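Local coordinates for protein MS5a (Brassica napus, PDB 6L77) that is of unknown cellular function but is linked to meiosis and, through its cystatin-like folds, appears to enhance papain activity in a non-canonical way, at residues Y25-G30 with K181-V186; F124-Q129 with E172-E177; A206-T211 with V219-E224. All blocks are in the same frame, centred on the assembly; numbering follows the deposited sequence.

Contact 1. Residues Y25-G30 with K181-V186; sequences YNMLEG and KSLRNV
An inverse gamma turn centred on Leu183 presses against Met27 and Leu28 in the last turn of helix 12-29, joining that helix to the loop between helix 176-181 and strand 186-195. In this protein of cystatin-like folds, where helices lie against a long antiparallel sheet, the contact ties the first helix of this C-terminal part of the protein to a much later loop. Leu183 is the central side chain, its CG anti to the backbone N (chi1 -168°), and its two methyls go to different partners. CD2 meets the branch point of Leu28 from the C-H side of CG, 3.6 Å from Leu28 CG and a little farther from both methyls, the two side chains crossing obliquely. CD1 meets the tip of Met27, a selenomethionine, whose CE lies 3.9 Å from Leu183 CD1. That CE is swung round by the bend at chi3 (-62°) and also reaches the backbone, 3.5 Å from Ser182 O. Leu183 also touches Arg210 and Val212 of strand 201-212. No direct hydrogen bond crosses the contact; two waters carry the polar link, both donating to the carbonyl oxygen of Met27. One stands 3.1 Å from Met27 O and accepts from Leu183 N at 2.9 Å. The other lies 2.7 Å from Met27 O and gives its second hydrogen to Lys181 O at 3.0 Å.

Contact 2. Residues F124-Q129 with E172-E177; sequences FLYKMQ and ENVPRE
Hydrogen bonds from Tyr126 and Arg176 run in opposite directions between the two segments. The Tyr126 hydroxyl donates to Val174 O at 2.6 Å, with the oxygen at the ring edge, near its plane. Arg176, extended to CD and then bent at chi3 (-69°), which turns NE off that line, holds the single oxygen Lys127 O end-on, NH1 at 2.9 Å and NH2 at 3.2 Å. This oxygen lies in the guanidinium plane, whereas both nitrogens approach from the same face of the carbonyl, well above its plane. NH1 has a second partner in Asp132, a salt bridge that would further fix the rotation of the group. These bonds tie strand 124-127, an outermost strand of the antiparallel sheet, to the connection leading from its neighbour, strand 161-170, into helix 176-181. At Phe124 the interaction is CH-pi: Asn173 CB sits over one face of the ring, 3.7 Å from its centroid and 18° off the normal. Phe124 CD2 lies 3.5 Å from Glu172 C. An alanine in place of Phe124 would probably leave Asn173 CB without its aromatic partner and open a gap beside the Glu172 backbone. Met128, a selenomethionine, runs antiparallel past Arg176, its SE over a guanidinium face and 3.7 Å from Arg176 NH1.

Contact 3. Residues A206-T211 with V219-E224; sequences AIVRRT and VCLLGE
Six backbone hydrogen bonds join Ile207, Arg209 and Thr211 to Glu224, Leu222 and Cys220 in the beta hairpin of strands 201-212 and 219-227. Each of these antiparallel hydrogen-bonded pairs exchanges two bonds. Arg209 N lies 2.7 Å from Leu222 O, and Leu222 N lies 3.0 Å from Arg209 O. CA-H groups of the intervening residues add weaker contacts to carbonyl oxygens of the hydrogen-bonded pairs. Gly223, having no side chain, brings its CA to 4.1 Å from Val208 CA and to 3.1 Å from Ile207 O.

Apolar contacts dominate the face that carries Val208, Arg210 and Leu221. The Arg210 and Leu221 side chains lie side by side, with Leu221 CD2 3.6 Å from Arg210 CB and equally near its CG. Val219 CG1 comes up to the same stem, 3.9 Å from Arg210 CG. Helix 138-150 covers this face, Tyr142 touching Val208 and Leu221.

On the other face, Thr211 OG1 stands between the backbone N and the carbonyl carbon (chi1 56°), which puts it 3.4 Å from Cys220 CB. Leu222 runs alongside Arg209 and brings CD2 to the guanidinium edge.

Polar ends are served from beyond the hairpin. Arg209 makes a salt bridge with Asp104 and hydrogen-bonds through NH2 to Asp107 O, while Arg210 bonds to Arg184 O and the Tyr142 hydroxyl and makes a cation-pi contact with Trp138. The buried charge of Arg210 would thus be steadied in part by two neutral oxygens and an aromatic ring, while its aliphatic stem packs against Leu221 and Val219.

The centres of contacts 1 and 2 lie about 15 Å apart, as do those of contacts 1 and 3, and the centres of contacts 2 and 3 are about 17 Å apart. Along the chain contact 2 falls within the span that contact 1 bridges, and contact 3 follows both. Contacts 2 and 3 reach the same antiparallel sheet, one at its outermost strand 124-127, the other at inner strands, where 219-227 also borders strand 82-88. Segment 181-186 connects them: Arg184 makes a long, weak ion pair with Glu172, and Val186 pairs with Arg210 through the backbone. Through contact 1, helix 12-29 is attached to the same segment, joining early and late parts of the chain.

Contact 1. Residues Y25-G30 with K181-V186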
ATOM      1  N   TYR A  25       7.441  -4.686   7.489  1.00 13.76           N
ATOM      2  CA  TYR A  25       8.181  -5.666   8.287  1.00 19.04           C
ATOM      3  C   TYR A  25       8.197  -7.038   7.622  1.00 16.65           C
ATOM      4  O   TYR A  25       9.256  -7.657   7.470  1.00 17.85           O
ATOM      5  CB  TYR A  25       7.561  -5.773   9.684  1.00 15.58           C
ATOM      6  CG  TYR A  25       8.325  -6.684  10.603  1.00 16.91           C
ATOM      7  CD1 TYR A  25       9.435  -6.221  11.308  1.00 21.93           C
ATOM      8  CD2 TYR A  25       7.939  -8.012  10.771  1.00 18.60           C
ATOM      9  CE1 TYR A  25      10.142  -7.061  12.160  1.00 21.81           C
ATOM     10  CE2 TYR A  25       8.639  -8.858  11.619  1.00 23.05           C
ATOM     11  CZ  TYR A  25       9.736  -8.373  12.308  1.00 21.72           C
ATOM     12  OH  TYR A  25      10.436  -9.203  13.156  1.00 31.35           O
ATOM     13  N   ASN A  26       7.023  -7.538   7.239  1.00 15.95           N
ATOM     14  CA  ASN A  26       6.941  -8.883   6.667  1.00 14.23           C
ATOM     15  C   ASN A  26       7.785  -9.005   5.409  1.00 17.07           C
ATOM     16  O   ASN A  26       8.415 -10.043   5.172  1.00 20.42           O
ATOM     17  CB  ASN A  26       5.494  -9.242   6.335  1.00 15.53           C
ATOM     18  CG  ASN A  26       4.693  -9.613   7.554  1.00 19.57           C
ATOM     19  OD1 ASN A  26       5.237 -10.108   8.550  1.00 19.06           O
ATOM     20  ND2 ASN A  26       3.383  -9.396   7.481  1.00 15.69           N
HETATM   21  N   MSE A  27       7.813  -7.965   4.591  1.00 17.96           N
HETATM   22  CA  MSE A  27       8.556  -8.035   3.345  1.00 21.58           C
HETATM   23  C   MSE A  27      10.047  -8.016   3.599  1.00 24.43           C
HETATM   24  O   MSE A  27      10.805  -8.715   2.941  1.00 20.27           O
HETATM   25  CB  MSE A  27       8.147  -6.893   2.420  1.00 22.81           C
HETATM   26  CG  MSE A  27       6.696  -6.984   2.001  1.00 41.00           C
HETATM   27 SE   MSE A  27       6.512  -7.849   0.267  1.00 49.96          SE
HETATM   28  CE  MSE A  27       7.515  -6.488  -0.688  1.00 26.85           C
ATOM     29  N   LEU A  28      10.471  -7.211   4.566  1.00 21.53           N
ATOM     30  CA  LEU A  28      11.894  -7.112   4.857  1.00 22.31           C
ATOM     31  C   LEU A  28      12.405  -8.340   5.594  1.00 27.63           C
ATOM     32  O   LEU A  28      13.561  -8.745   5.413  1.00 23.71           O
ATOM     33  CB  LEU A  28      12.154  -5.863   5.689  1.00 18.64           C
ATOM     34  CG  LEU A  28      12.087  -4.549   4.924  1.00 23.71           C
ATOM     35  CD1 LEU A  28      12.079  -3.377   5.892  1.00 25.45           C
ATOM     36  CD2 LEU A  28      13.265  -4.464   3.974  1.00 26.58           C
ATOM     37  N   GLU A  29      11.572  -8.935   6.436  1.00 21.36           N
ATOM     38  CA  GLU A  29      11.995 -10.023   7.303  1.00 23.99           C
ATOM     39  C   GLU A  29      11.597 -11.396   6.782  1.00 25.68           C
ATOM     40  O   GLU A  29      12.054 -12.404   7.329  1.00 28.19           O
ATOM     41  CB  GLU A  29      11.404  -9.825   8.704  1.00 23.02           C
ATOM     42  CG  GLU A  29      11.878  -8.563   9.382  1.00 32.31           C
ATOM     43  CD  GLU A  29      13.384  -8.521   9.512  1.00 45.40           C
ATOM     44  OE1 GLU A  29      13.992  -7.517   9.094  1.00 50.58           O
ATOM     45  OE2 GLU A  29      13.957  -9.505  10.018  1.00 44.03           O
ATOM     46  N   GLY A  30      10.767 -11.468   5.748  1.00 21.77           N
ATOM     47  CA  GLY A  30      10.290 -12.756   5.279  1.00 24.60           C
ATOM     48  C   GLY A  30       9.351 -13.446   6.243  1.00 27.78           C
ATOM     49  O   GLY A  30       9.359 -14.675   6.334  1.00 28.84           O
ATOM     50  N   LYS A 181       7.961  -9.928  -4.407  1.00 22.24           N
ATOM     51  CA  LYS A 181       8.330 -10.369  -3.065  1.00 23.61           C
ATOM     52  C   LYS A 181       9.382  -9.507  -2.375  1.00 27.17           C
ATOM     53  O   LYS A 181       9.556  -9.641  -1.163  1.00 30.85           O
ATOM     54  CB  LYS A 181       8.842 -11.824  -3.100  1.00 23.65           C
ATOM     55  CG  LYS A 181       7.794 -12.865  -3.479  1.00 31.46           C
ATOM     56  CD  LYS A 181       8.369 -14.280  -3.373  1.00 39.29           C
ATOM     57  CE  LYS A 181       7.502 -15.303  -4.090  1.00 45.32           C
ATOM     58  NZ  LYS A 181       6.175 -15.490  -3.453  1.00 51.31           N
ATOM     59  N   SER A 182      10.109  -8.660  -3.093  1.00 22.40           N
ATOM     60  CA  SER A 182      11.134  -7.841  -2.465  1.00 21.64           C
ATOM     61  C   SER A 182      10.643  -6.409  -2.303  1.00 24.26           C
ATOM     62  O   SER A 182       9.938  -5.878  -3.165  1.00 20.33           O
ATOM     63  CB  SER A 182      12.431  -7.850  -3.265  1.00 30.71           C
ATOM     64  OG  SER A 182      12.355  -6.964  -4.355  1.00 44.17           O
ATOM     65  N   LEU A 183      11.053  -5.775  -1.207  1.00 20.32           N
ATOM     66  CA  LEU A 183      10.639  -4.398  -0.906  1.00 19.06           C
ATOM     67  C   LEU A 183      11.538  -3.434  -1.679  1.00 20.11           C
ATOM     68  O   LEU A 183      12.502  -2.864  -1.165  1.00 26.51           O
ATOM     69  CB  LEU A 183      10.689  -4.154   0.597  1.00 18.92           C
ATOM     70  CG  LEU A 183      10.004  -2.853   1.011  1.00 24.01           C
ATOM     71  CD1 LEU A 183       8.530  -2.980   0.714  1.00 22.82           C
ATOM     72  CD2 LEU A 183      10.259  -2.591   2.496  1.00 25.94           C
ATOM     73  N   ARG A 184      11.215  -3.261  -2.958  1.00 22.57           N
ATOM     74  CA  ARG A 184      11.961  -2.405  -3.860  1.00 19.96           C
ATOM     75  C   ARG A 184      11.031  -1.366  -4.480  1.00 20.09           C
ATOM     76  O   ARG A 184       9.807  -1.449  -4.353  1.00 21.23           O
ATOM     77  CB  ARG A 184      12.634  -3.242  -4.966  1.00 19.83           C
ATOM     78  CG  ARG A 184      11.664  -4.137  -5.737  1.00 38.43           C
ATOM     79  CD  ARG A 184      12.040  -4.259  -7.232  1.00 49.87           C
ATOM     80  NE  ARG A 184      12.031  -2.950  -7.883  1.00 59.08           N
ATOM     81  CZ  ARG A 184      13.047  -2.429  -8.568  1.00 54.31           C
ATOM     82  NH1 ARG A 184      12.925  -1.211  -9.096  1.00 29.84           N
ATOM     83  NH2 ARG A 184      14.173  -3.124  -8.733  1.00 53.76           N
ATOM     84  N   ASN A 185      11.624  -0.399  -5.192  1.00 18.58           N
ATOM     85  CA  ASN A 185      10.831   0.640  -5.856  1.00 18.90           C
ATOM     86  C   ASN A 185       9.930   0.021  -6.920  1.00 27.41           C
ATOM     87  O   ASN A 185      10.396  -0.738  -7.768  1.00 23.58           O
ATOM     88  CB  ASN A 185      11.744   1.681  -6.489  1.00 24.30           C
ATOM     89  CG  ASN A 185      12.471   2.519  -5.458  1.00 25.71           C
ATOM     90  OD1 ASN A 185      12.241   2.370  -4.258  1.00 25.39           O
ATOM     91  ND2 ASN A 185      13.356   3.395  -5.918  1.00 26.53           N
ATOM     92  N   VAL A 186       8.632   0.327  -6.866  1.00 19.99           N
ATOM     93  CA  VAL A 186       7.687  -0.151  -7.873  1.00 20.13           C
ATOM     94  C   VAL A 186       6.669   0.939  -8.170  1.00 25.62           C
ATOM     95  O   VAL A 186       6.383   1.802  -7.333  1.00 23.51           O
ATOM     96  CB  VAL A 186       6.942  -1.443  -7.451  1.00 19.44           C
ATOM     97  CG1 VAL A 186       7.885  -2.662  -7.393  1.00 23.29           C
ATOM     98  CG2 VAL A 186       6.232  -1.246  -6.118  1.00 19.90           C
TER
HETATM   99  O   HOH W   1      12.459  -7.326   0.733  1.00 29.72           O
HETATM  100  O   HOH W   2       9.931 -10.816   1.538  1.00 42.80           O

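Contact 2. Residues F124-Q129 with E172-E177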
ATOM      1  N   PHE A 124      10.543  -1.479 -17.852  1.00 24.29           N
ATOM      2  CA  PHE A 124      10.322  -2.867 -17.429  1.00 27.48           C
ATOM      3  C   PHE A 124       8.959  -2.986 -16.766  1.00 22.65           C
ATOM      4  O   PHE A 124       8.792  -2.607 -15.606  1.00 25.22           O
ATOM      5  CB  PHE A 124      11.463  -3.300 -16.519  1.00 24.60           C
ATOM      6  CG  PHE A 124      12.787  -2.985 -17.112  1.00 24.11           C
ATOM      7  CD1 PHE A 124      13.189  -3.623 -18.279  1.00 24.87           C
ATOM      8  CD2 PHE A 124      13.587  -1.991 -16.581  1.00 24.48           C
ATOM      9  CE1 PHE A 124      14.397  -3.320 -18.876  1.00 29.54           C
ATOM     10  CE2 PHE A 124      14.793  -1.671 -17.171  1.00 25.64           C
ATOM     11  CZ  PHE A 124      15.203  -2.341 -18.327  1.00 26.39           C
ATOM     12  N   LEU A 125       7.986  -3.518 -17.507  1.00 25.85           N
ATOM     13  CA  LEU A 125       6.600  -3.603 -17.061  1.00 25.43           C
ATOM     14  C   LEU A 125       6.178  -5.062 -16.938  1.00 22.02           C
ATOM     15  O   LEU A 125       6.506  -5.884 -17.794  1.00 22.49           O
ATOM     16  CB  LEU A 125       5.662  -2.857 -18.030  1.00 23.34           C
ATOM     17  CG  LEU A 125       5.794  -1.329 -17.929  1.00 31.69           C
ATOM     18  CD1 LEU A 125       6.907  -0.828 -18.821  1.00 33.80           C
ATOM     19  CD2 LEU A 125       4.484  -0.642 -18.285  1.00 36.46           C
ATOM     20  N   TYR A 126       5.447  -5.371 -15.872  1.00 21.28           N
ATOM     21  CA  TYR A 126       5.064  -6.741 -15.543  1.00 20.94           C
ATOM     22  C   TYR A 126       3.547  -6.809 -15.493  1.00 23.23           C
ATOM     23  O   TYR A 126       2.932  -6.253 -14.578  1.00 23.22           O
ATOM     24  CB  TYR A 126       5.686  -7.171 -14.209  1.00 20.06           C
ATOM     25  CG  TYR A 126       7.193  -7.122 -14.231  1.00 20.12           C
ATOM     26  CD1 TYR A 126       7.869  -5.909 -14.141  1.00 20.24           C
ATOM     27  CD2 TYR A 126       7.948  -8.282 -14.364  1.00 20.27           C
ATOM     28  CE1 TYR A 126       9.252  -5.855 -14.196  1.00 21.74           C
ATOM     29  CE2 TYR A 126       9.330  -8.235 -14.403  1.00 23.51           C
ATOM     30  CZ  TYR A 126       9.974  -7.010 -14.307  1.00 23.40           C
ATOM     31  OH  TYR A 126      11.354  -6.929 -14.358  1.00 22.31           O
ATOM     32  N   LYS A 127       2.949  -7.474 -16.484  1.00 21.84           N
ATOM     33  CA  LYS A 127       1.510  -7.722 -16.511  1.00 27.39           C
ATOM     34  C   LYS A 127       1.213  -8.907 -15.603  1.00 26.83           C
ATOM     35  O   LYS A 127       1.531 -10.057 -15.941  1.00 25.44           O
ATOM     36  CB  LYS A 127       1.015  -8.010 -17.928  1.00 26.25           C
ATOM     37  CG  LYS A 127       1.283  -6.929 -18.959  1.00 45.61           C
ATOM     38  CD  LYS A 127       0.618  -7.290 -20.297  1.00 51.24           C
ATOM     39  CE  LYS A 127       1.136  -6.443 -21.454  1.00 53.27           C
ATOM     40  NZ  LYS A 127       0.458  -6.759 -22.748  1.00 55.95           N
HETATM   41  N   MSE A 128       0.590  -8.634 -14.467  1.00 25.43           N
HETATM   42  CA  MSE A 128       0.380  -9.662 -13.450  1.00 25.21           C
HETATM   43  C   MSE A 128      -0.789 -10.568 -13.795  1.00 35.45           C
HETATM   44  O   MSE A 128      -1.748 -10.145 -14.439  1.00 31.41           O
HETATM   45  CB  MSE A 128       0.154  -9.022 -12.080  1.00 24.91           C
HETATM   46  CG  MSE A 128       1.381  -8.294 -11.530  1.00 29.10           C
HETATM   47 SE   MSE A 128       3.023  -9.401 -11.661  1.00 41.65          SE
HETATM   48  CE  MSE A 128       4.302  -8.082 -10.945  1.00 31.95           C
ATOM     49  N   GLN A 129      -0.679 -11.829 -13.386  1.00 32.17           N
ATOM     50  CA  GLN A 129      -1.758 -12.794 -13.499  1.00 34.96           C
ATOM     51  C   GLN A 129      -2.549 -12.796 -12.193  1.00 29.96           C
ATOM     52  O   GLN A 129      -2.049 -12.382 -11.151  1.00 26.55           O
ATOM     53  CB  GLN A 129      -1.201 -14.196 -13.792  1.00 42.54           C
ATOM     54  CG  GLN A 129      -2.233 -15.204 -14.282  1.00 62.04           C
ATOM     55  CD  GLN A 129      -2.111 -16.561 -13.597  1.00 66.02           C
ATOM     56  OE1 GLN A 129      -2.943 -16.925 -12.756  1.00 59.96           O
ATOM     57  NE2 GLN A 129      -1.074 -17.317 -13.957  1.00 61.45           N
ATOM     58  N   GLU A 172      14.508  -1.488 -12.899  1.00 23.06           N
ATOM     59  CA  GLU A 172      15.536  -2.429 -13.304  1.00 28.54           C
ATOM     60  C   GLU A 172      14.872  -3.697 -13.814  1.00 24.60           C
ATOM     61  O   GLU A 172      13.783  -4.072 -13.363  1.00 23.03           O
ATOM     62  CB  GLU A 172      16.463  -2.791 -12.142  1.00 42.12           C
ATOM     63  CG  GLU A 172      17.018  -1.615 -11.372  1.00 64.22           C
ATOM     64  CD  GLU A 172      17.582  -2.039 -10.031  1.00 83.75           C
ATOM     65  OE1 GLU A 172      17.484  -3.243  -9.695  1.00 84.80           O
ATOM     66  OE2 GLU A 172      18.118  -1.170  -9.310  1.00 92.86           O
ATOM     67  N   ASN A 173      15.559  -4.359 -14.736  1.00 23.88           N
ATOM     68  CA  ASN A 173      15.071  -5.583 -15.365  1.00 23.70           C
ATOM     69  C   ASN A 173      15.316  -6.760 -14.422  1.00 23.22           C
ATOM     70  O   ASN A 173      16.403  -7.341 -14.414  1.00 27.62           O
ATOM     71  CB  ASN A 173      15.770  -5.785 -16.702  1.00 24.89           C
ATOM     72  CG  ASN A 173      15.156  -6.903 -17.514  1.00 25.69           C
ATOM     73  OD1 ASN A 173      14.545  -7.812 -16.959  1.00 27.91           O
ATOM     74  ND2 ASN A 173      15.318  -6.846 -18.825  1.00 25.80           N
ATOM     75  N   VAL A 174      14.295  -7.152 -13.662  1.00 22.18           N
ATOM     76  CA  VAL A 174      14.471  -8.171 -12.625  1.00 21.76           C
ATOM     77  C   VAL A 174      13.455  -9.289 -12.837  1.00 26.27           C
ATOM     78  O   VAL A 174      12.475  -9.121 -13.581  1.00 21.23           O
ATOM     79  CB  VAL A 174      14.340  -7.564 -11.208  1.00 23.41           C
ATOM     80  CG1 VAL A 174      15.396  -6.483 -10.999  1.00 27.42           C
ATOM     81  CG2 VAL A 174      12.943  -6.996 -10.982  1.00 20.15           C
ATOM     82  N   PRO A 175      13.655 -10.451 -12.196  1.00 25.49           N
ATOM     83  CA  PRO A 175      12.647 -11.519 -12.305  1.00 25.06           C
ATOM     84  C   PRO A 175      11.331 -11.086 -11.679  1.00 20.08           C
ATOM     85  O   PRO A 175      11.295 -10.312 -10.719  1.00 19.49           O
ATOM     86  CB  PRO A 175      13.273 -12.693 -11.531  1.00 24.71           C
ATOM     87  CG  PRO A 175      14.736 -12.417 -11.524  1.00 27.52           C
ATOM     88  CD  PRO A 175      14.832 -10.909 -11.433  1.00 25.31           C
ATOM     89  N   ARG A 176      10.237 -11.619 -12.228  1.00 21.80           N
ATOM     90  CA  ARG A 176       8.904 -11.306 -11.714  1.00 19.40           C
ATOM     91  C   ARG A 176       8.800 -11.582 -10.218  1.00 18.75           C
ATOM     92  O   ARG A 176       8.168 -10.817  -9.485  1.00 19.18           O
ATOM     93  CB  ARG A 176       7.863 -12.119 -12.489  1.00 22.58           C
ATOM     94  CG  ARG A 176       6.407 -11.970 -12.027  1.00 22.11           C
ATOM     95  CD  ARG A 176       5.521 -12.747 -13.028  1.00 22.91           C
ATOM     96  NE  ARG A 176       5.540 -12.033 -14.302  1.00 23.17           N
ATOM     97  CZ  ARG A 176       4.460 -11.579 -14.921  1.00 26.40           C
ATOM     98  NH1 ARG A 176       3.254 -11.829 -14.419  1.00 27.85           N
ATOM     99  NH2 ARG A 176       4.588 -10.886 -16.047  1.00 24.90           N
ATOM    100  N   GLU A 177       9.419 -12.669  -9.744  0.50 19.00           N
ATOM    101  CA  GLU A 177       9.355 -12.987  -8.319  0.50 20.92           C
ATOM    102  C   GLU A 177       9.927 -11.854  -7.471  0.50 21.96           C
ATOM    103  O   GLU A 177       9.410 -11.555  -6.385  0.50 20.51           O
ATOM    104  CB  GLU A 177      10.104 -14.293  -8.038  0.50 26.70           C
ATOM    105  CG  GLU A 177       9.740 -15.441  -8.964  0.50 27.30           C
ATOM    106  CD  GLU A 177      10.597 -15.465 -10.219  0.50 34.36           C
ATOM    107  OE1 GLU A 177      11.727 -16.005 -10.164  0.50 40.98           O
ATOM    108  OE2 GLU A 177      10.152 -14.924 -11.249  0.50 20.69           O
TER

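Contact 3. Residues A206-T211 with V219-E224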
ATOM      1  N   ALA A 206      -6.308   2.711  -9.884  1.00 25.54           N
ATOM      2  CA  ALA A 206      -5.406   3.336  -8.925  1.00 24.48           C
ATOM      3  C   ALA A 206      -3.982   3.256  -9.454  1.00 27.23           C
ATOM      4  O   ALA A 206      -3.591   2.257 -10.070  1.00 28.47           O
ATOM      5  CB  ALA A 206      -5.496   2.666  -7.549  1.00 23.34           C
ATOM      6  N   ILE A 207      -3.211   4.313  -9.230  1.00 25.36           N
ATOM      7  CA  ILE A 207      -1.801   4.354  -9.608  1.00 23.34           C
ATOM      8  C   ILE A 207      -1.017   4.715  -8.356  1.00 27.40           C
ATOM      9  O   ILE A 207      -1.287   5.748  -7.738  1.00 26.30           O
ATOM     10  CB  ILE A 207      -1.536   5.372 -10.732  1.00 30.60           C
ATOM     11  CG1 ILE A 207      -2.355   5.010 -11.976  1.00 27.65           C
ATOM     12  CG2 ILE A 207      -0.049   5.415 -11.064  1.00 30.04           C
ATOM     13  CD1 ILE A 207      -2.246   6.017 -13.110  1.00 29.47           C
ATOM     14  N   VAL A 208      -0.072   3.861  -7.960  1.00 22.11           N
ATOM     15  CA  VAL A 208       0.648   4.054  -6.698  1.00 22.27           C
ATOM     16  C   VAL A 208       2.135   3.823  -6.923  1.00 24.13           C
ATOM     17  O   VAL A 208       2.530   2.761  -7.415  1.00 22.78           O
ATOM     18  CB  VAL A 208       0.151   3.105  -5.591  1.00 22.04           C
ATOM     19  CG1 VAL A 208       0.943   3.371  -4.305  1.00 27.11           C
ATOM     20  CG2 VAL A 208      -1.337   3.270  -5.348  1.00 24.83           C
ATOM     21  N   ARG A 209       2.960   4.798  -6.545  1.00 23.13           N
ATOM     22  CA  ARG A 209       4.404   4.608  -6.549  1.00 21.89           C
ATOM     23  C   ARG A 209       4.883   4.290  -5.137  1.00 23.74           C
ATOM     24  O   ARG A 209       4.623   5.051  -4.198  1.00 22.89           O
ATOM     25  CB  ARG A 209       5.146   5.832  -7.082  1.00 23.89           C
ATOM     26  CG  ARG A 209       6.642   5.555  -7.200  1.00 27.58           C
ATOM     27  CD  ARG A 209       7.436   6.786  -7.600  1.00 35.10           C
ATOM     28  NE  ARG A 209       7.110   7.233  -8.946  1.00 35.50           N
ATOM     29  CZ  ARG A 209       6.447   8.352  -9.232  1.00 48.89           C
ATOM     30  NH1 ARG A 209       6.043   9.168  -8.261  1.00 49.12           N
ATOM     31  NH2 ARG A 209       6.206   8.667 -10.501  1.00 49.88           N
ATOM     32  N   ARG A 210       5.578   3.169  -4.995  1.00 19.72           N
ATOM     33  CA  ARG A 210       6.291   2.826  -3.774  1.00 20.00           C
ATOM     34  C   ARG A 210       7.771   3.131  -3.973  1.00 21.80           C
ATOM     35  O   ARG A 210       8.413   2.566  -4.866  1.00 21.81           O
ATOM     36  CB  ARG A 210       6.110   1.347  -3.418  1.00 19.55           C
ATOM     37  CG  ARG A 210       6.836   0.947  -2.122  1.00 17.37           C
ATOM     38  CD  ARG A 210       7.430  -0.467  -2.240  1.00 18.55           C
ATOM     39  NE  ARG A 210       6.387  -1.490  -2.316  1.00 18.28           N
ATOM     40  CZ  ARG A 210       6.553  -2.704  -2.841  1.00 19.17           C
ATOM     41  NH1 ARG A 210       7.725  -3.057  -3.359  1.00 17.90           N
ATOM     42  NH2 ARG A 210       5.540  -3.566  -2.846  1.00 19.23           N
ATOM     43  N   THR A 211       8.319   3.996  -3.135  1.00 18.90           N
ATOM     44  CA  THR A 211       9.753   4.221  -3.133  1.00 25.37           C
ATOM     45  C   THR A 211      10.293   3.812  -1.773  1.00 24.63           C
ATOM     46  O   THR A 211       9.631   4.006  -0.749  1.00 24.22           O
ATOM     47  CB  THR A 211      10.099   5.680  -3.470  1.00 30.45           C
ATOM     48  OG1 THR A 211       9.434   6.554  -2.561  1.00 37.24           O
ATOM     49  CG2 THR A 211       9.621   5.997  -4.865  1.00 28.86           C
ATOM     50  N   VAL A 219       9.485   3.445   3.735  1.00 20.67           N
ATOM     51  CA  VAL A 219       8.621   3.202   2.582  1.00 18.98           C
ATOM     52  C   VAL A 219       7.736   4.426   2.392  1.00 22.18           C
ATOM     53  O   VAL A 219       6.984   4.794   3.302  1.00 20.79           O
ATOM     54  CB  VAL A 219       7.765   1.942   2.763  1.00 20.32           C
ATOM     55  CG1 VAL A 219       6.758   1.825   1.636  1.00 21.75           C
ATOM     56  CG2 VAL A 219       8.667   0.694   2.811  1.00 20.31           C
ATOM     57  N   CYS A 220       7.824   5.048   1.217  1.00 20.75           N
ATOM     58  CA  CYS A 220       6.963   6.160   0.844  1.00 21.17           C
ATOM     59  C   CYS A 220       5.991   5.696  -0.236  1.00 24.91           C
ATOM     60  O   CYS A 220       6.399   5.051  -1.211  1.00 24.31           O
ATOM     61  CB  CYS A 220       7.795   7.343   0.349  1.00 26.65           C
ATOM     62  SG  CYS A 220       6.783   8.660  -0.320  1.00 30.36           S
ATOM     63  N   LEU A 221       4.705   5.976  -0.036  1.00 18.71           N
ATOM     64  CA  LEU A 221       3.674   5.693  -1.027  1.00 21.14           C
ATOM     65  C   LEU A 221       3.086   7.005  -1.523  1.00 20.02           C
ATOM     66  O   LEU A 221       2.700   7.857  -0.719  1.00 20.47           O
ATOM     67  CB  LEU A 221       2.560   4.804  -0.463  1.00 22.87           C
ATOM     68  CG  LEU A 221       2.907   3.377  -0.009  1.00 22.15           C
ATOM     69  CD1 LEU A 221       1.634   2.550   0.137  1.00 26.39           C
ATOM     70  CD2 LEU A 221       3.856   2.700  -0.977  1.00 18.44           C
ATOM     71  N   LEU A 222       3.015   7.158  -2.841  1.00 20.64           N
ATOM     72  CA  LEU A 222       2.377   8.308  -3.468  1.00 24.16           C
ATOM     73  C   LEU A 222       1.428   7.780  -4.528  1.00 25.21           C
ATOM     74  O   LEU A 222       1.842   7.016  -5.401  1.00 27.19           O
ATOM     75  CB  LEU A 222       3.410   9.247  -4.089  1.00 23.51           C
ATOM     76  CG  LEU A 222       2.798  10.462  -4.777  1.00 24.99           C
ATOM     77  CD1 LEU A 222       2.111  11.342  -3.751  1.00 30.57           C
ATOM     78  CD2 LEU A 222       3.865  11.253  -5.534  1.00 30.79           C
ATOM     79  N   GLY A 223       0.163   8.186  -4.468  1.00 24.17           N
ATOM     80  CA  GLY A 223      -0.835   7.595  -5.334  1.00 25.74           C
ATOM     81  C   GLY A 223      -1.894   8.589  -5.771  1.00 29.43           C
ATOM     82  O   GLY A 223      -2.124   9.626  -5.136  1.00 29.19           O
ATOM     83  N   GLU A 224      -2.557   8.227  -6.868  1.00 26.65           N
ATOM     84  CA  GLU A 224      -3.683   8.971  -7.412  1.00 31.57           C
ATOM     85  C   GLU A 224      -4.709   7.984  -7.946  1.00 28.48           C
ATOM     86  O   GLU A 224      -4.358   6.885  -8.383  1.00 30.95           O
ATOM     87  CB  GLU A 224      -3.240   9.918  -8.531  1.00 35.11           C
ATOM     88  CG  GLU A 224      -2.411  11.087  -8.032  1.00 50.78           C
ATOM     89  CD  GLU A 224      -1.990  12.035  -9.140  1.00 63.15           C
ATOM     90  OE1 GLU A 224      -2.065  11.648 -10.332  1.00 60.28           O
ATOM     91  OE2 GLU A 224      -1.583  13.171  -8.810  1.00 70.18           O
TER